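BepC protein (Bartonella tribocorum, PDB 4WGJ) probably transfers AMP from ATP to protein threonine and tyrosine hydroxyls through its Fic domain, which binds the ATP analogue AMPPNP here. Local coordinates at the phosphoaminophosphonic acid-adenylate ester site. Numbering follows the deposited sequence.

The phosphoaminophosphonic acid-adenylate ester site. Residues 100, 103, 107, 150, 153, 157-161, 164, 188-189, 192-193, 196-197. With ANP (phosphoaminophosphonic acid-adenylate ester), chain B.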
# COMPACT_ATOMS: atom_id res chain seq x y z
N PRO A 100 13.85 -3.48 -3.19
CA PRO A 100 13.94 -4.51 -2.15
C PRO A 100 15.35 -5.09 -2.06
O PRO A 100 15.94 -5.41 -3.10
CB PRO A 100 12.93 -5.56 -2.61
CG PRO A 100 11.99 -4.82 -3.50
CD PRO A 100 12.79 -3.76 -4.17
N TYR A 103 17.19 -7.89 -4.43
CA TYR A 103 16.47 -8.01 -5.70
C TYR A 103 16.86 -6.91 -6.68
O TYR A 103 17.28 -5.83 -6.27
CB TYR A 103 14.95 -7.99 -5.47
CG TYR A 103 14.49 -9.27 -4.83
CD1 TYR A 103 14.20 -10.38 -5.60
CD2 TYR A 103 14.37 -9.38 -3.45
CE1 TYR A 103 13.80 -11.57 -5.02
CE2 TYR A 103 13.97 -10.55 -2.86
CZ TYR A 103 13.68 -11.65 -3.65
OH TYR A 103 13.28 -12.82 -3.06
N PHE A 107 11.03 -0.46 -7.16
CA PHE A 107 9.69 0.11 -7.26
C PHE A 107 9.74 1.33 -8.17
O PHE A 107 10.81 1.69 -8.68
CB PHE A 107 9.17 0.47 -5.87
CG PHE A 107 9.02 -0.71 -4.95
CD1 PHE A 107 7.98 -1.61 -5.12
CD2 PHE A 107 9.92 -0.91 -3.91
CE1 PHE A 107 7.84 -2.70 -4.26
CE2 PHE A 107 9.79 -1.99 -3.05
CZ PHE A 107 8.74 -2.89 -3.23
N GLU A 150 1.27 -2.02 -6.03
CA GLU A 150 2.46 -2.59 -5.40
C GLU A 150 3.72 -2.07 -6.10
O GLU A 150 4.72 -1.77 -5.44
CB GLU A 150 2.41 -4.13 -5.43
CG GLU A 150 1.54 -4.74 -4.32
CD GLU A 150 2.12 -4.52 -2.93
OE1 GLU A 150 3.31 -4.85 -2.72
OE2 GLU A 150 1.40 -4.01 -2.05
N HIS A 153 4.27 1.71 -5.05
CA HIS A 153 4.90 1.70 -3.72
C HIS A 153 5.07 3.13 -3.23
O HIS A 153 6.19 3.56 -2.96
CB HIS A 153 6.25 0.97 -3.80
CG HIS A 153 6.85 0.58 -2.48
ND1 HIS A 153 6.51 -0.58 -1.82
CD2 HIS A 153 7.82 1.16 -1.73
CE1 HIS A 153 7.23 -0.69 -0.72
NE2 HIS A 153 8.03 0.36 -0.63
N LYS A 157 6.84 3.60 3.93
CA LYS A 157 6.51 2.37 4.65
C LYS A 157 4.99 2.30 4.73
O LYS A 157 4.31 3.32 4.60
CB LYS A 157 7.14 2.37 6.06
CG LYS A 157 7.20 0.99 6.75
CD LYS A 157 8.10 0.04 5.95
CE LYS A 157 8.42 -1.25 6.71
NZ LYS A 157 7.19 -2.03 7.01
N GLY A 158 4.45 1.09 4.93
CA GLY A 158 3.01 0.93 5.05
C GLY A 158 2.29 0.73 3.72
O GLY A 158 1.06 0.81 3.64
N ASN A 159 3.05 0.44 2.67
CA ASN A 159 2.47 0.26 1.34
C ASN A 159 1.55 -0.95 1.25
O ASN A 159 0.47 -0.86 0.70
CB ASN A 159 3.57 0.13 0.29
CG ASN A 159 4.32 1.42 0.12
OD1 ASN A 159 3.84 2.33 -0.54
ND2 ASN A 159 5.49 1.51 0.73
N GLY A 160 2.01 -2.08 1.78
CA GLY A 160 1.23 -3.30 1.73
C GLY A 160 -0.10 -3.12 2.42
O GLY A 160 -1.16 -3.44 1.88
N ARG A 161 -0.06 -2.59 3.64
CA ARG A 161 -1.30 -2.43 4.39
C ARG A 161 -2.23 -1.41 3.73
O ARG A 161 -3.44 -1.64 3.64
CB ARG A 161 -0.98 -2.06 5.83
CG ARG A 161 -0.52 -3.31 6.62
CD ARG A 161 0.18 -2.99 7.94
NE ARG A 161 1.53 -2.49 7.73
CZ ARG A 161 2.36 -2.14 8.71
NH1 ARG A 161 1.95 -2.24 9.97
NH2 ARG A 161 3.57 -1.68 8.43
N ARG A 164 -3.62 -3.10 0.45
CA ARG A 164 -4.61 -4.14 0.73
C ARG A 164 -5.95 -3.53 1.15
O ARG A 164 -7.01 -3.98 0.70
CB ARG A 164 -4.08 -5.12 1.78
CG ARG A 164 -2.88 -5.90 1.23
CD ARG A 164 -2.53 -7.14 2.02
NE ARG A 164 -2.09 -6.84 3.37
CZ ARG A 164 -0.83 -6.54 3.71
NH1 ARG A 164 0.13 -6.49 2.79
NH2 ARG A 164 -0.54 -6.30 4.98
N MET A 188 1.75 -13.80 0.42
CA MET A 188 1.65 -12.50 -0.23
C MET A 188 2.98 -12.09 -0.84
O MET A 188 3.03 -11.63 -1.98
CB MET A 188 1.19 -11.43 0.76
CG MET A 188 1.23 -10.01 0.16
SD MET A 188 0.09 -9.81 -1.23
CE MET A 188 -1.45 -9.95 -0.32
N THR A 189 4.06 -12.26 -0.08
CA THR A 189 5.40 -11.91 -0.55
C THR A 189 5.73 -12.67 -1.83
O THR A 189 6.20 -12.09 -2.82
CB THR A 189 6.46 -12.18 0.52
OG1 THR A 189 6.25 -11.27 1.61
CG2 THR A 189 7.85 -11.97 -0.03
N CYS A 192 3.84 -11.15 -4.73
CA CYS A 192 4.38 -9.84 -5.08
C CYS A 192 5.72 -9.94 -5.81
O CYS A 192 5.94 -9.27 -6.83
CB CYS A 192 4.54 -9.00 -3.82
SG CYS A 192 2.95 -8.42 -3.16
N ILE A 193 6.60 -10.79 -5.29
CA ILE A 193 7.92 -10.97 -5.89
C ILE A 193 7.81 -11.59 -7.29
O ILE A 193 8.45 -11.12 -8.24
CB ILE A 193 8.82 -11.83 -4.99
CG1 ILE A 193 9.19 -11.06 -3.72
CG2 ILE A 193 10.09 -12.29 -5.74
CD1 ILE A 193 10.04 -11.86 -2.73
N MET A 196 6.51 -8.76 -9.64
CA MET A 196 7.30 -7.56 -9.89
C MET A 196 8.74 -7.87 -10.28
O MET A 196 9.33 -7.19 -11.11
CB MET A 196 7.28 -6.65 -8.67
CG MET A 196 7.95 -5.32 -8.94
SD MET A 196 7.81 -4.21 -7.53
CE MET A 196 9.54 -3.80 -7.32
N GLN A 197 9.31 -8.90 -9.66
CA GLN A 197 10.71 -9.26 -9.94
C GLN A 197 10.85 -10.16 -11.16
O GLN A 197 11.85 -10.08 -11.89
CB GLN A 197 11.36 -9.94 -8.73
CG GLN A 197 11.44 -9.07 -7.49
CD GLN A 197 12.24 -7.81 -7.69
OE1 GLN A 197 13.24 -7.80 -8.42
NE2 GLN A 197 11.80 -6.73 -7.04
PG ANP B . 3.33 -5.52 5.16
O1G ANP B . 2.13 -5.55 6.18
O2G ANP B . 4.19 -6.73 5.44
O3G ANP B . 2.75 -5.60 3.70
PB ANP B . 3.96 -2.61 4.94
O1B ANP B . 2.48 -2.44 5.06
O2B ANP B . 4.75 -1.62 5.85
N3B ANP B . 4.39 -4.19 5.39
PA ANP B . 5.88 -2.05 2.97
O1A ANP B . 6.90 -2.73 3.82
O2A ANP B . 6.13 -0.58 2.67
O3A ANP B . 4.39 -2.28 3.47
O5' ANP B . 5.79 -2.85 1.60
C5' ANP B . 5.58 -4.28 1.65
C4' ANP B . 5.10 -4.80 0.32
O4' ANP B . 6.24 -5.01 -0.56
C3' ANP B . 4.37 -6.14 0.40
O3' ANP B . 3.21 -6.19 -0.43
C2' ANP B . 5.43 -7.14 -0.05
O2' ANP B . 4.88 -8.34 -0.59
C1' ANP B . 6.16 -6.32 -1.10
N9 ANP B . 7.50 -6.81 -1.41
C8 ANP B . 8.41 -7.34 -0.52
N7 ANP B . 9.53 -7.73 -1.07
C5 ANP B . 9.35 -7.45 -2.42
C6 ANP B . 10.17 -7.63 -3.55
N6 ANP B . 11.40 -8.16 -3.49
N1 ANP B . 9.69 -7.24 -4.75
C2 ANP B . 8.46 -6.72 -4.81
N3 ANP B . 7.60 -6.50 -3.82
C4 ANP B . 8.10 -6.89 -2.64
O HOH W 1 8.77 0.42 2.12
O HOH W 2 5.06 -5.62 -4.38
O HOH W 3 0.81 -6.35 0.15
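The backbone turns from extended Lys157 through Gly158, with positive phi, into the first turn of helix 159-174, whose N-terminal amides face the phosphates of ANP. This is the Fic motif, here HPFRKGNGRANR, running from His153 to Arg164. Gly160 N donates to the bridging ANP O3A at 2.9 Å. Gly158 N and Arg161 N reach the beta-phosphate oxygens O2B and O1B. On the alpha-phosphate, ANP O2A takes the backbone N of Asn159 and also its side-chain ND2, 2.9 Å away and nearly in the amide plane. Arg161, bent at chi3, presents the side of its guanidinium: NE meets ANP O1B at 2.8 Å along an almost straight bond (173° at H), and NH2 forms a salt bridge with ANP O2B. Lys157, CG anti to the backbone N (chi1 -163°) and then bent at chi2 and chi4, brings NZ to ANP O2B at 2.7 Å, so three donors grip that oxygen. Arg164 approaches the gamma-phosphate end-on and in plane, NH2 to ANP O1G at 3.0 Å and NH1 to ANP O3G; these cations probably offset the triphosphate charge. His153, the catalytic base of the family, is sandwiched between the Phe107 ring and Asn159 ND2, which lies over its other face. Its NE2 shares water 1 with O2A. At the ribose, ANP O3' donates to Glu150 OE1 at 2.7 Å from above the carboxylate plane, and water 2 connects that OE1 to adenine N3. Cys192 SG adds weak contacts to both ribose hydroxyls. Pro100 CG caps one face of the six-membered ring of the ANP adenine, 3.8 Å from the ring centroid. Ile193 CG1 presses on the opposite face. The Phe107 ring stands edge-to-face to the six-membered ring of ANP, the two planes turned by 69°. Met196 SD packs at C2, Gln197 turns NE2 toward N1, and amino group N6 lies over the rim of the Tyr103 ring.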